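PDB 3GIW: methyltransferase from Streptomyces avermitilis, which probably transfers a methyl group from S-adenosylmethionine to an acceptor that is still unidentified. Local coordinates for residues A69-A74 with H96-S101; G78-L83 with A103-V108; T87-S92 with P115-L120; V109-D114 with V136-L141. All coordinates share one frame; numbering follows the deposited sequence.

How the contacts relate
The four contacts run through one Rossmann-like sheet, its loops and its flanking helices. Contacts 1 and 2 lie side by side, their centres about 8 Å apart: two helices packed together in the first, the entry of two parallel strands in the second. Strand 107-112 then carries on into contact 4, whose centre is about 19 Å from that of contact 2. Contact 3 sits beside contact 4, about 11 Å between centres, and Gly88 N reaches Asp112 OD2 at 2.8 Å. Contacts 3 and 4 thus meet at the S-adenosyl-L-homocysteine site, of which contact 4 holds Asp112, Asp139 and Met140; contact 1 is tied to contact 4 through His96 ND1 and Tyr110 OH, 2.6 Å apart.

Contact 1: residues A69-A74 with H96-S101; sequences AVAHLA and HEIAQS
Val70 carries CG1 anti to its backbone N (chi1 171°), and Ile98 does the same with CG2, its CG1 lying beside its own N (chi1 -67°). Both torsions send a methyl into the gap between the helices, and CG1 of Val70 meets CG2 of Ile98 at 3.8 Å. The same Ile98 methyl also lies 3.9 Å from the backbone N of Ala71 and 4.2 Å from the Ala71 CB, so one branch rests against two successive residues of the opposite helix. A turn further along helix 55-75, Ala74 CB faces Ala99 CA at 4.4 Å, and the two CA atoms come to 5.8 Å. No hydrogen bond crosses; the side chains that meet are all apolar. With Ala71, Ala74 and Ala99 at the interface, the axes of the two segments approach to 9.1 Å and cross at -30°, running nearly the same way. Leu73 and Ala99 both touch Phe82 of strand 81-85, which sets the two helices on one face of the sheet. Neighbouring helices laid near-parallel over a parallel sheet are characteristic of the layered alpha/beta architecture of Rossmann-fold methyltransferases.

Contact 2: residues G78-L83 with A103-V108; sequences GIRQFL and APESRV
Arg80 packs on Ala103: the methyl lies over one face of the guanidinium, 3.1 Å above its plane and toward the rim. Glu105 comes in at the edge, where OE2 forms a long salt bridge of 3.4 Å to Arg80 NE, the carboxylate turned 82° to the guanidinium. Water 1 reinforces the pair, accepting from NE and donating to OE2 at 2.7 Å. Beside this, the strands zip together in parallel. Arg107 N donates to Arg80 O and Phe82 N to Arg107 O, each at 2.9 Å, while Phe82 CB packs on Val108 CG2 at 4.1 Å.

The second shell fixes these groups. Arg80 bends at chi2 (-74°), which swings its head back over its own chain, where NH1 gives a bond to Ile79 O at 3.0 Å, from above the carbonyl plane, and another to Ala74 O at the end of helix 55-75. Gly78 O lies over the other face. Across the way, a type I turn from Ala103 to Ser106 is held by Ala103 O, which accepts both Ser106 N and, on a lone pair, Ser106 OG at 2.8 Å. Ile79 CG2 covers one face of the Phe82 ring.

An alanine at Arg80 would probably leave Glu105 without this counter-charge and Ala74 O without the NH1 donor. The chemistry implies a charged, water-bridged patch at the start of the two strands, giving way to backbone pairing and an apolar interior as the beta-alpha-beta unit enters the sheet.

Contact 3: residues T87-S92 with P115-L120; sequences TGIPTS and PIVLTL
Ile89 meets Ile116, Val117 and Leu120 through its two methyl ends. At CB the chain forks. The CG2 branch stands anti to the backbone N and its methyl touches Leu120 CD1 at 4.1 Å. The other branch, CG1, leaves beside the backbone N (chi1 -55°) and delivers CD1 to the near side of the helix, where it comes to 3.5 Å from Ile116 CG2 and 4.4 Å from Val117 CG2. The first of those is tighter than normal for two carbons, but the Ile89 side chain is modelled in two conformers, and the tightness is doubtful.

Residues on either side of Ile89 complete the fit. Gly88 turns its carbonyl oxygen to Val117, and both methyls of Val117, CG1 and CG2, approach that O from one side, each at 3.5 Å. The positive phi of Gly88 suits a residue without a side chain. Pro90 lies against Leu120: ring atom CD is 3.9 Å from Leu120 CB, and CG is 3.6 Å from Leu120 O. No hydrogen bond joins the segments. Within the short helix, Thr119 OG1 donates to Ile116 O at 2.7 Å.

Thr87 and Gly88 close what looks like the glycine-containing first motif of class I methyltransferases, which begins at the end of strand 81-85 and lines the cofactor site. The loop leads into helix 95-102, while helix 115-119 springs from the end of strand 107-112. Ile89 also touches Asp29 of helix 24-31, Ile116 touches Arg26 of that helix, and Val117 rests on Tyr135 of strand 132-137, wedging the contact between helix 24-31 and the edge of the sheet.

Contact 4: residues V109-D114 with V136-L141; sequences VYVDND and VEADML. With GOL (glycerol), chain C.
Val109, Val111, Val136 and Ala138 form the apolar centre, on the sheet face covered by helix 143-147. Val109 CG1 meets Val136 CG2 at 4.1 Å, and Val111 CG1, anti to its backbone N (chi1 -176°), lies the same 4.1 Å from Ala138 CB. Around this runs the parallel pairing of two neighbouring strands. Val136 N donates to Tyr110 O at 2.9 Å, and Asp112 N gives a weak bond to Val136 O. Ala138 N then reaches Asp112 O at 3.0 Å, as the chains begin to part.

Glycerol, probably from the crystallisation liquor, binds where the two chains part. Its O1 donates to Ala138 O at 2.8 Å, O2 accepts from Met140 N at 2.9 Å in a nearly straight bond, and O3 both accepts from Asn113 N and donates to Asn113 OD1. Asp112 OD1 closes an Asx turn on Asp114 N with its anti lone pair, and OD2 is taken by Gly88 N. Asp139 builds a second Asx turn, OD1 accepting Leu141 N at 3.1 Å, with a weak bond from glycerol O2. An alanine at Asp139 would probably leave Leu141 N without its turn acceptor and glycerol O2 without its weak partner. Water 2 links Glu137 OE2 to Asp114 O, and Arg16 forms a salt bridge with the same OE2.

Asp112, Asp139 and Met140 bind S-adenosyl-L-homocysteine, so the glycerol probably lies where part of the ligand binds; as in related methyltransferases, Asp112 probably holds the ribose hydroxyls, and Asp139 with Met140 N the adenine.

Contact 1: residues A69-A74 with H96-S101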
loop_
_atom_site.group_PDB
_atom_site.type_symbol
_atom_site.label_atom_id
_atom_site.label_comp_id
_atom_site.label_asym_id
_atom_site.label_seq_id
_atom_site.Cartn_x
_atom_site.Cartn_y
_atom_site.Cartn_z
ATOM N N ALA A 69 -1.702 4.624 -9.901
ATOM C CA ALA A 69 -0.276 4.301 -9.916
ATOM C C ALA A 69 -0.013 2.973 -10.643
ATOM O O ALA A 69 0.915 2.887 -11.472
ATOM C CB ALA A 69 0.311 4.313 -8.523
ATOM N N VAL A 70 -0.825 1.952 -10.354
ATOM C CA VAL A 70 -0.641 0.651 -10.999
ATOM C C VAL A 70 -0.961 0.741 -12.489
ATOM O O VAL A 70 -0.210 0.181 -13.326
ATOM C CB VAL A 70 -1.470 -0.437 -10.287
ATOM C CG1 VAL A 70 -1.476 -1.762 -11.078
ATOM C CG2 VAL A 70 -0.914 -0.660 -8.853
ATOM N N ALA A 71 -2.020 1.466 -12.855
ATOM C CA ALA A 71 -2.319 1.688 -14.270
ATOM C C ALA A 71 -1.161 2.402 -15.011
ATOM O O ALA A 71 -0.759 1.976 -16.095
ATOM C CB ALA A 71 -3.618 2.474 -14.403
ATOM N N HIS A 72 -0.587 3.439 -14.416
ATOM C CA HIS A 72 0.585 4.100 -14.967
ATOM C C HIS A 72 1.739 3.110 -15.172
ATOM O O HIS A 72 2.399 3.094 -16.214
ATOM C CB HIS A 72 1.076 5.206 -14.030
ATOM C CG HIS A 72 2.297 5.919 -14.527
ATOM N ND1 HIS A 72 2.221 6.982 -15.402
ATOM C CD2 HIS A 72 3.618 5.693 -14.320
ATOM C CE1 HIS A 72 3.443 7.386 -15.704
ATOM N NE2 HIS A 72 4.307 6.635 -15.046
ATOM N N LEU A 73 2.050 2.347 -14.133
ATOM C CA LEU A 73 3.151 1.392 -14.186
ATOM C C LEU A 73 2.953 0.351 -15.304
ATOM O O LEU A 73 3.899 0.047 -16.049
ATOM C CB LEU A 73 3.323 0.731 -12.833
ATOM C CG LEU A 73 4.006 1.581 -11.750
ATOM C CD1 LEU A 73 3.705 1.003 -10.362
ATOM C CD2 LEU A 73 5.526 1.716 -12.010
ATOM N N ALA A 74 1.726 -0.166 -15.464
ATOM C CA ALA A 74 1.432 -1.168 -16.479
ATOM C C ALA A 74 1.402 -0.530 -17.858
ATOM O O ALA A 74 2.030 -1.041 -18.789
ATOM C CB ALA A 74 0.121 -1.877 -16.196
ATOM N N HIS A 96 -3.726 -6.949 -9.338
ATOM C CA HIS A 96 -3.542 -7.813 -10.518
ATOM C C HIS A 96 -4.609 -7.683 -11.595
ATOM O O HIS A 96 -4.341 -7.968 -12.769
ATOM C CB HIS A 96 -3.324 -9.309 -10.143
ATOM C CG HIS A 96 -4.573 -10.076 -9.874
ATOM N ND1 HIS A 96 -5.218 -10.030 -8.654
ATOM C CD2 HIS A 96 -5.275 -10.933 -10.655
ATOM C CE1 HIS A 96 -6.281 -10.826 -8.708
ATOM N NE2 HIS A 96 -6.345 -11.372 -9.911
ATOM N N GLU A 97 -5.813 -7.322 -11.181
ATOM C CA GLU A 97 -6.922 -7.180 -12.126
ATOM C C GLU A 97 -6.661 -5.951 -13.003
ATOM O O GLU A 97 -6.916 -5.985 -14.217
ATOM C CB GLU A 97 -8.247 -7.109 -11.356
ATOM C CG GLU A 97 -8.539 -8.422 -10.646
ATOM C CD GLU A 97 -9.590 -8.331 -9.529
ATOM O OE1 GLU A 97 -10.135 -7.275 -9.245
ATOM O OE2 GLU A 97 -9.841 -9.375 -8.896
ATOM N N ILE A 98 -6.108 -4.899 -12.407
ATOM C CA ILE A 98 -5.725 -3.701 -13.174
ATOM C C ILE A 98 -4.581 -4.049 -14.139
ATOM O O ILE A 98 -4.662 -3.767 -15.345
ATOM C CB ILE A 98 -5.338 -2.541 -12.247
ATOM C CG1 ILE A 98 -6.549 -2.060 -11.459
ATOM C CG2 ILE A 98 -4.720 -1.373 -13.060
ATOM C CD1 ILE A 98 -6.154 -1.160 -10.297
ATOM N N ALA A 99 -3.522 -4.677 -13.622
ATOM C CA ALA A 99 -2.348 -5.001 -14.444
ATOM C C ALA A 99 -2.724 -5.953 -15.572
ATOM O O ALA A 99 -2.325 -5.771 -16.720
ATOM C CB ALA A 99 -1.252 -5.616 -13.574
ATOM N N GLN A 100 -3.496 -6.983 -15.255
ATOM C CA GLN A 100 -3.849 -8.007 -16.254
ATOM C C GLN A 100 -4.857 -7.537 -17.325
ATOM O O GLN A 100 -4.883 -8.081 -18.442
ATOM C CB GLN A 100 -4.283 -9.318 -15.565
ATOM C CG GLN A 100 -3.082 -10.066 -14.914
ATOM C CD GLN A 100 -3.446 -11.347 -14.190
ATOM O OE1 GLN A 100 -4.627 -11.671 -14.023
ATOM N NE2 GLN A 100 -2.437 -12.105 -13.807
ATOM N N SER A 101 -5.644 -6.520 -16.995
ATOM C CA SER A 101 -6.503 -5.873 -17.987
ATOM C C SER A 101 -5.659 -5.131 -19.019
ATOM O O SER A 101 -6.058 -5.004 -20.176
ATOM C CB SER A 101 -7.498 -4.919 -17.312
ATOM O OG SER A 101 -6.879 -3.761 -16.777
#

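Contact 2: residues G78-L83 with A103-V108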
loop_
_atom_site.group_PDB
_atom_site.type_symbol
_atom_site.label_atom_id
_atom_site.label_comp_id
_atom_site.label_asym_id
_atom_site.label_seq_id
_atom_site.Cartn_x
_atom_site.Cartn_y
_atom_site.Cartn_z
ATOM N N GLY A 78 5.274 0.043 -18.876
ATOM C CA GLY A 78 5.445 -1.283 -19.474
ATOM C C GLY A 78 5.795 -2.387 -18.478
ATOM O O GLY A 78 6.284 -3.457 -18.864
ATOM N N ILE A 79 5.534 -2.156 -17.199
ATOM C CA ILE A 79 5.857 -3.134 -16.174
ATOM C C ILE A 79 4.858 -4.295 -16.185
ATOM O O ILE A 79 3.621 -4.102 -16.287
ATOM C CB ILE A 79 5.906 -2.490 -14.761
ATOM C CG1 ILE A 79 7.046 -1.454 -14.669
ATOM C CG2 ILE A 79 6.019 -3.567 -13.665
ATOM C CD1 ILE A 79 8.484 -2.063 -14.800
ATOM N N ARG A 80 5.388 -5.512 -16.113
ATOM C CA ARG A 80 4.590 -6.732 -16.195
ATOM C C ARG A 80 4.749 -7.630 -14.969
ATOM O O ARG A 80 4.237 -8.754 -14.974
ATOM C CB ARG A 80 4.969 -7.532 -17.467
ATOM C CG ARG A 80 4.780 -6.762 -18.766
ATOM C CD ARG A 80 3.322 -6.639 -19.120
ATOM N NE ARG A 80 3.109 -5.789 -20.295
ATOM C CZ ARG A 80 2.804 -4.495 -20.285
ATOM N NH1 ARG A 80 2.621 -3.800 -19.152
ATOM N NH2 ARG A 80 2.649 -3.871 -21.442
ATOM N N GLN A 81 5.439 -7.144 -13.931
ATOM C CA GLN A 81 5.645 -7.889 -12.699
ATOM C C GLN A 81 5.537 -6.953 -11.512
ATOM O O GLN A 81 6.140 -5.877 -11.499
ATOM C CB GLN A 81 7.055 -8.499 -12.691
ATOM C CG GLN A 81 7.335 -9.432 -13.863
ATOM C CD GLN A 81 8.588 -10.233 -13.647
ATOM O OE1 GLN A 81 8.539 -11.480 -13.554
ATOM N NE2 GLN A 81 9.734 -9.529 -13.543
ATOM N N PHE A 82 4.805 -7.384 -10.484
ATOM C CA PHE A 82 4.549 -6.568 -9.299
ATOM C C PHE A 82 4.743 -7.402 -8.036
ATOM O O PHE A 82 4.301 -8.561 -7.980
ATOM C CB PHE A 82 3.091 -6.040 -9.328
ATOM C CG PHE A 82 2.791 -5.166 -10.502
ATOM C CD1 PHE A 82 2.598 -5.722 -11.775
ATOM C CD2 PHE A 82 2.752 -3.785 -10.363
ATOM C CE1 PHE A 82 2.351 -4.912 -12.901
ATOM C CE2 PHE A 82 2.526 -2.987 -11.490
ATOM C CZ PHE A 82 2.317 -3.544 -12.728
ATOM N N LEU A 83 5.359 -6.788 -7.028
ATOM C CA LEU A 83 5.513 -7.318 -5.696
ATOM C C LEU A 83 4.854 -6.328 -4.721
ATOM O O LEU A 83 5.371 -5.241 -4.498
ATOM C CB LEU A 83 6.993 -7.508 -5.365
ATOM C CG LEU A 83 7.310 -8.048 -3.972
ATOM C CD1 LEU A 83 6.535 -9.301 -3.579
ATOM C CD2 LEU A 83 8.838 -8.303 -3.807
ATOM N N ALA A 103 -2.270 -5.988 -19.685
ATOM C CA ALA A 103 -1.413 -6.980 -20.275
ATOM C C ALA A 103 -1.685 -8.296 -19.538
ATOM O O ALA A 103 -1.250 -8.468 -18.383
ATOM C CB ALA A 103 0.064 -6.555 -20.137
ATOM N N PRO A 104 -2.452 -9.208 -20.168
ATOM C CA PRO A 104 -2.852 -10.447 -19.487
ATOM C C PRO A 104 -1.734 -11.300 -18.916
ATOM O O PRO A 104 -1.957 -12.030 -17.944
ATOM C CB PRO A 104 -3.602 -11.236 -20.574
ATOM C CG PRO A 104 -3.980 -10.252 -21.567
ATOM C CD PRO A 104 -3.022 -9.114 -21.523
ATOM N N GLU A 105 -0.535 -11.201 -19.490
ATOM C CA GLU A 105 0.603 -11.984 -19.029
ATOM C C GLU A 105 1.237 -11.462 -17.731
ATOM O O GLU A 105 2.163 -12.088 -17.199
ATOM C CB GLU A 105 1.657 -12.094 -20.156
ATOM C CG GLU A 105 2.480 -10.850 -20.476
ATOM C CD GLU A 105 1.771 -9.809 -21.339
ATOM O OE1 GLU A 105 0.566 -9.975 -21.637
ATOM O OE2 GLU A 105 2.453 -8.807 -21.728
ATOM N N SER A 106 0.731 -10.345 -17.214
ATOM C CA SER A 106 1.292 -9.764 -15.981
ATOM C C SER A 106 1.264 -10.755 -14.797
ATOM O O SER A 106 0.374 -11.614 -14.677
ATOM C CB SER A 106 0.624 -8.426 -15.589
ATOM O OG SER A 106 0.662 -7.456 -16.634
ATOM N N ARG A 107 2.269 -10.602 -13.938
ATOM C CA ARG A 107 2.505 -11.471 -12.781
ATOM C C ARG A 107 2.517 -10.625 -11.498
ATOM O O ARG A 107 3.122 -9.548 -11.491
ATOM C CB ARG A 107 3.862 -12.159 -12.919
ATOM C CG ARG A 107 4.044 -12.954 -14.199
ATOM C CD ARG A 107 5.513 -13.230 -14.454
ATOM N NE ARG A 107 5.688 -14.281 -15.471
ATOM C CZ ARG A 107 6.858 -14.679 -15.972
ATOM N NH1 ARG A 107 8.000 -14.133 -15.568
ATOM N NH2 ARG A 107 6.886 -15.640 -16.882
ATOM N N VAL A 108 1.865 -11.107 -10.434
ATOM C CA VAL A 108 1.769 -10.351 -9.176
ATOM C C VAL A 108 1.942 -11.295 -8.002
ATOM O O VAL A 108 1.324 -12.371 -7.952
ATOM C CB VAL A 108 0.400 -9.624 -9.039
ATOM C CG1 VAL A 108 0.337 -8.846 -7.748
ATOM C CG2 VAL A 108 0.148 -8.747 -10.269
HETATM O O HOH W 1 2.158 -6.613 -23.267
#

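Contact 3: residues T87-S92 with P115-L120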
loop_
_atom_site.group_PDB
_atom_site.type_symbol
_atom_site.label_atom_id
_atom_site.label_comp_id
_atom_site.label_asym_id
_atom_site.label_seq_id
_atom_site.Cartn_x
_atom_site.Cartn_y
_atom_site.Cartn_z
ATOM N N THR A 87 -0.661 -6.082 1.327
ATOM C CA THR A 87 -1.796 -6.096 0.410
ATOM C C THR A 87 -3.150 -5.674 1.048
ATOM O O THR A 87 -3.974 -4.979 0.399
ATOM C CB THR A 87 -1.924 -7.493 -0.209
ATOM O OG1 THR A 87 -0.736 -7.742 -0.981
ATOM C CG2 THR A 87 -3.221 -7.624 -1.116
ATOM N N GLY A 88 -3.371 -6.091 2.268
ATOM C CA GLY A 88 -4.622 -5.782 2.952
ATOM C C GLY A 88 -5.764 -6.658 2.442
ATOM O O GLY A 88 -5.560 -7.639 1.725
ATOM N N ILE A 89 -6.983 -6.277 2.787
ATOM C CA ILE A 89 -8.192 -7.022 2.407
ATOM C C ILE A 89 -8.420 -6.885 0.902
ATOM O O ILE A 89 -8.463 -5.755 0.393
ATOM C CB ILE A 89 -9.463 -6.460 3.139
ATOM C CG1 ILE A 89 -9.310 -6.429 4.677
ATOM C CG2 ILE A 89 -10.689 -7.250 2.721
ATOM C CD1 ILE A 89 -8.903 -7.765 5.309
ATOM N N PRO A 90 -8.608 -7.999 0.165
ATOM C CA PRO A 90 -8.925 -7.889 -1.262
ATOM C C PRO A 90 -10.133 -6.980 -1.506
ATOM O O PRO A 90 -11.148 -7.085 -0.813
ATOM C CB PRO A 90 -9.210 -9.344 -1.661
ATOM C CG PRO A 90 -8.412 -10.096 -0.776
ATOM C CD PRO A 90 -8.489 -9.402 0.557
ATOM N N THR A 91 -10.012 -6.088 -2.476
ATOM C CA THR A 91 -11.044 -5.117 -2.817
ATOM C C THR A 91 -10.989 -4.845 -4.319
ATOM O O THR A 91 -9.930 -4.619 -4.876
ATOM C CB THR A 91 -10.837 -3.782 -2.075
ATOM O OG1 THR A 91 -10.574 -4.039 -0.689
ATOM C CG2 THR A 91 -12.061 -2.874 -2.237
ATOM N N SER A 92 -12.136 -4.819 -4.965
ATOM C CA SER A 92 -12.221 -4.753 -6.408
ATOM C C SER A 92 -12.119 -3.319 -6.905
ATOM O O SER A 92 -12.799 -2.423 -6.379
ATOM C CB SER A 92 -13.560 -5.334 -6.862
ATOM O OG SER A 92 -13.546 -5.534 -8.251
ATOM N N PRO A 115 -3.513 -12.620 9.420
ATOM C CA PRO A 115 -4.097 -13.916 9.058
ATOM C C PRO A 115 -5.445 -13.872 8.290
ATOM O O PRO A 115 -5.748 -14.828 7.574
ATOM C CB PRO A 115 -4.271 -14.609 10.409
ATOM C CG PRO A 115 -3.252 -13.966 11.272
ATOM C CD PRO A 115 -3.161 -12.573 10.852
ATOM N N ILE A 116 -6.255 -12.816 8.429
ATOM C CA ILE A 116 -7.527 -12.755 7.679
ATOM C C ILE A 116 -7.287 -12.707 6.153
ATOM O O ILE A 116 -8.084 -13.207 5.339
ATOM C CB ILE A 116 -8.385 -11.551 8.122
ATOM C CG1 ILE A 116 -9.856 -11.775 7.742
ATOM C CG2 ILE A 116 -7.866 -10.202 7.531
ATOM C CD1 ILE A 116 -10.813 -10.698 8.288
ATOM N N VAL A 117 -6.161 -12.116 5.725
ATOM C CA VAL A 117 -5.904 -12.014 4.277
ATOM C C VAL A 117 -5.760 -13.421 3.658
ATOM O O VAL A 117 -6.307 -13.718 2.587
ATOM C CB VAL A 117 -4.716 -11.051 3.940
ATOM C CG1 VAL A 117 -4.528 -10.937 2.408
ATOM C CG2 VAL A 117 -4.998 -9.677 4.557
ATOM N N LEU A 118 -5.028 -14.299 4.331
ATOM C CA LEU A 118 -4.910 -15.683 3.871
ATOM C C LEU A 118 -6.314 -16.305 3.665
ATOM O O LEU A 118 -6.545 -16.945 2.661
ATOM C CB LEU A 118 -4.090 -16.520 4.857
ATOM C CG LEU A 118 -3.874 -17.984 4.419
ATOM C CD1 LEU A 118 -3.145 -18.108 3.070
ATOM C CD2 LEU A 118 -3.155 -18.759 5.530
ATOM N N THR A 119 -7.236 -16.071 4.599
ATOM C CA THR A 119 -8.591 -16.643 4.445
ATOM C C THR A 119 -9.346 -16.130 3.227
ATOM O O THR A 119 -10.289 -16.795 2.762
ATOM C CB THR A 119 -9.481 -16.429 5.693
ATOM O OG1 THR A 119 -9.952 -15.077 5.774
ATOM C CG2 THR A 119 -8.724 -16.835 6.978
ATOM N N LEU A 120 -8.951 -14.955 2.739
ATOM C CA LEU A 120 -9.572 -14.270 1.608
ATOM C C LEU A 120 -8.720 -14.374 0.340
ATOM O O LEU A 120 -8.962 -13.670 -0.634
ATOM C CB LEU A 120 -9.824 -12.802 1.974
ATOM C CG LEU A 120 -10.813 -12.616 3.117
ATOM C CD1 LEU A 120 -10.718 -11.218 3.720
ATOM C CD2 LEU A 120 -12.205 -12.859 2.605
#

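Contact 4: residues V109-D114 with V136-L141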
loop_
_atom_site.group_PDB
_atom_site.type_symbol
_atom_site.label_atom_id
_atom_site.label_comp_id
_atom_site.label_asym_id
_atom_site.label_seq_id
_atom_site.Cartn_x
_atom_site.Cartn_y
_atom_site.Cartn_z
ATOM N N VAL A 109 2.821 -10.913 -7.086
ATOM C CA VAL A 109 2.929 -11.587 -5.789
ATOM C C VAL A 109 2.393 -10.607 -4.731
ATOM O O VAL A 109 2.898 -9.495 -4.597
ATOM C CB VAL A 109 4.359 -12.012 -5.430
ATOM C CG1 VAL A 109 4.480 -12.577 -4.004
ATOM C CG2 VAL A 109 4.877 -13.017 -6.441
ATOM N N TYR A 110 1.420 -11.075 -3.941
ATOM C CA TYR A 110 0.853 -10.335 -2.836
ATOM C C TYR A 110 1.388 -10.851 -1.496
ATOM O O TYR A 110 1.601 -12.076 -1.323
ATOM C CB TYR A 110 -0.621 -10.576 -2.853
ATOM C CG TYR A 110 -1.413 -10.022 -4.008
ATOM C CD1 TYR A 110 -1.717 -8.682 -4.075
ATOM C CD2 TYR A 110 -1.949 -10.853 -4.986
ATOM C CE1 TYR A 110 -2.576 -8.166 -5.053
ATOM C CE2 TYR A 110 -2.790 -10.352 -6.006
ATOM C CZ TYR A 110 -3.117 -8.985 -6.035
ATOM O OH TYR A 110 -3.968 -8.443 -6.981
ATOM N N VAL A 111 1.556 -9.956 -0.533
ATOM C CA VAL A 111 2.151 -10.288 0.748
ATOM C C VAL A 111 1.427 -9.551 1.871
ATOM O O VAL A 111 1.175 -8.363 1.787
ATOM C CB VAL A 111 3.646 -9.860 0.784
ATOM C CG1 VAL A 111 4.300 -10.288 2.090
ATOM C CG2 VAL A 111 4.405 -10.415 -0.449
ATOM N N ASP A 112 1.032 -10.258 2.926
ATOM C CA ASP A 112 0.520 -9.603 4.136
ATOM C C ASP A 112 0.833 -10.472 5.349
ATOM O O ASP A 112 1.189 -11.650 5.199
ATOM C CB ASP A 112 -1.014 -9.316 4.049
ATOM C CG ASP A 112 -1.462 -8.109 4.881
ATOM O OD1 ASP A 112 -1.659 -8.210 6.103
ATOM O OD2 ASP A 112 -1.664 -7.022 4.314
ATOM N N ASN A 113 0.750 -9.855 6.532
ATOM C CA ASN A 113 0.920 -10.610 7.763
ATOM C C ASN A 113 -0.360 -10.751 8.607
ATOM O O ASN A 113 -0.322 -11.422 9.627
ATOM C CB ASN A 113 2.100 -10.085 8.598
ATOM C CG ASN A 113 1.865 -8.747 9.192
ATOM O OD1 ASN A 113 0.900 -8.056 8.884
ATOM N ND2 ASN A 113 2.792 -8.331 10.061
ATOM N N ASP A 114 -1.472 -10.145 8.196
ATOM C CA ASP A 114 -2.741 -10.318 8.909
ATOM C C ASP A 114 -3.339 -11.660 8.482
ATOM O O ASP A 114 -3.622 -11.834 7.306
ATOM C CB ASP A 114 -3.678 -9.161 8.593
ATOM C CG ASP A 114 -4.984 -9.230 9.360
ATOM O OD1 ASP A 114 -5.352 -10.367 9.702
ATOM O OD2 ASP A 114 -5.596 -8.160 9.604
ATOM N N VAL A 136 1.695 -14.747 -0.330
ATOM C CA VAL A 136 2.664 -15.151 0.691
ATOM C C VAL A 136 2.273 -14.452 2.000
ATOM O O VAL A 136 2.119 -13.247 2.034
ATOM C CB VAL A 136 4.133 -14.707 0.238
ATOM C CG1 VAL A 136 5.161 -14.929 1.358
ATOM C CG2 VAL A 136 4.554 -15.388 -1.073
ATOM N N GLU A 137 2.078 -15.204 3.075
ATOM C CA GLU A 137 1.936 -14.631 4.401
ATOM C C GLU A 137 3.324 -14.441 4.999
ATOM O O GLU A 137 4.014 -15.412 5.281
ATOM C CB GLU A 137 1.088 -15.535 5.306
ATOM C CG GLU A 137 0.714 -14.910 6.616
ATOM C CD GLU A 137 -0.142 -15.842 7.450
ATOM O OE1 GLU A 137 0.413 -16.796 8.052
ATOM O OE2 GLU A 137 -1.370 -15.648 7.472
ATOM N N ALA A 138 3.718 -13.180 5.198
ATOM C CA ALA A 138 5.079 -12.842 5.662
ATOM C C ALA A 138 5.109 -11.435 6.204
ATOM O O ALA A 138 4.238 -10.608 5.895
ATOM C CB ALA A 138 6.097 -13.021 4.534
ATOM N N ASP A 139 6.156 -11.174 6.996
ATOM C CA ASP A 139 6.385 -9.880 7.626
ATOM C C ASP A 139 7.548 -9.170 6.933
ATOM O O ASP A 139 8.644 -9.751 6.781
ATOM C CB ASP A 139 6.749 -10.105 9.093
ATOM C CG ASP A 139 6.572 -8.859 9.937
ATOM O OD1 ASP A 139 6.856 -7.744 9.456
ATOM O OD2 ASP A 139 6.129 -9.013 11.102
HETATM N N MSE A 140 7.306 -7.928 6.517
HETATM C CA MSE A 140 8.327 -7.151 5.801
HETATM C C MSE A 140 9.592 -6.896 6.638
HETATM O O MSE A 140 10.637 -6.564 6.095
HETATM C CB MSE A 140 7.755 -5.836 5.262
HETATM C CG MSE A 140 7.348 -4.829 6.320
HETATM SE SE MSE A 140 6.280 -3.355 5.622
HETATM C CE MSE A 140 7.150 -2.531 4.848
ATOM N N LEU A 141 9.502 -7.101 7.948
ATOM C CA LEU A 141 10.694 -7.067 8.807
ATOM C C LEU A 141 11.726 -8.170 8.500
ATOM O O LEU A 141 12.880 -8.085 8.934
ATOM C CB LEU A 141 10.274 -7.124 10.275
ATOM C CG LEU A 141 9.429 -5.927 10.717
ATOM C CD1 LEU A 141 8.971 -6.040 12.155
ATOM C CD2 LEU A 141 10.200 -4.633 10.508
HETATM C C1 GOL C . 3.858 -7.301 4.873
HETATM O O1 GOL C . 4.948 -8.165 4.652
HETATM C C2 GOL C . 3.535 -7.296 6.344
HETATM O O2 GOL C . 4.641 -6.869 7.113
HETATM C C3 GOL C . 2.399 -6.339 6.638
HETATM O O3 GOL C . 1.197 -6.871 6.191
HETATM O O HOH W 2 -2.378 -13.845 5.855
#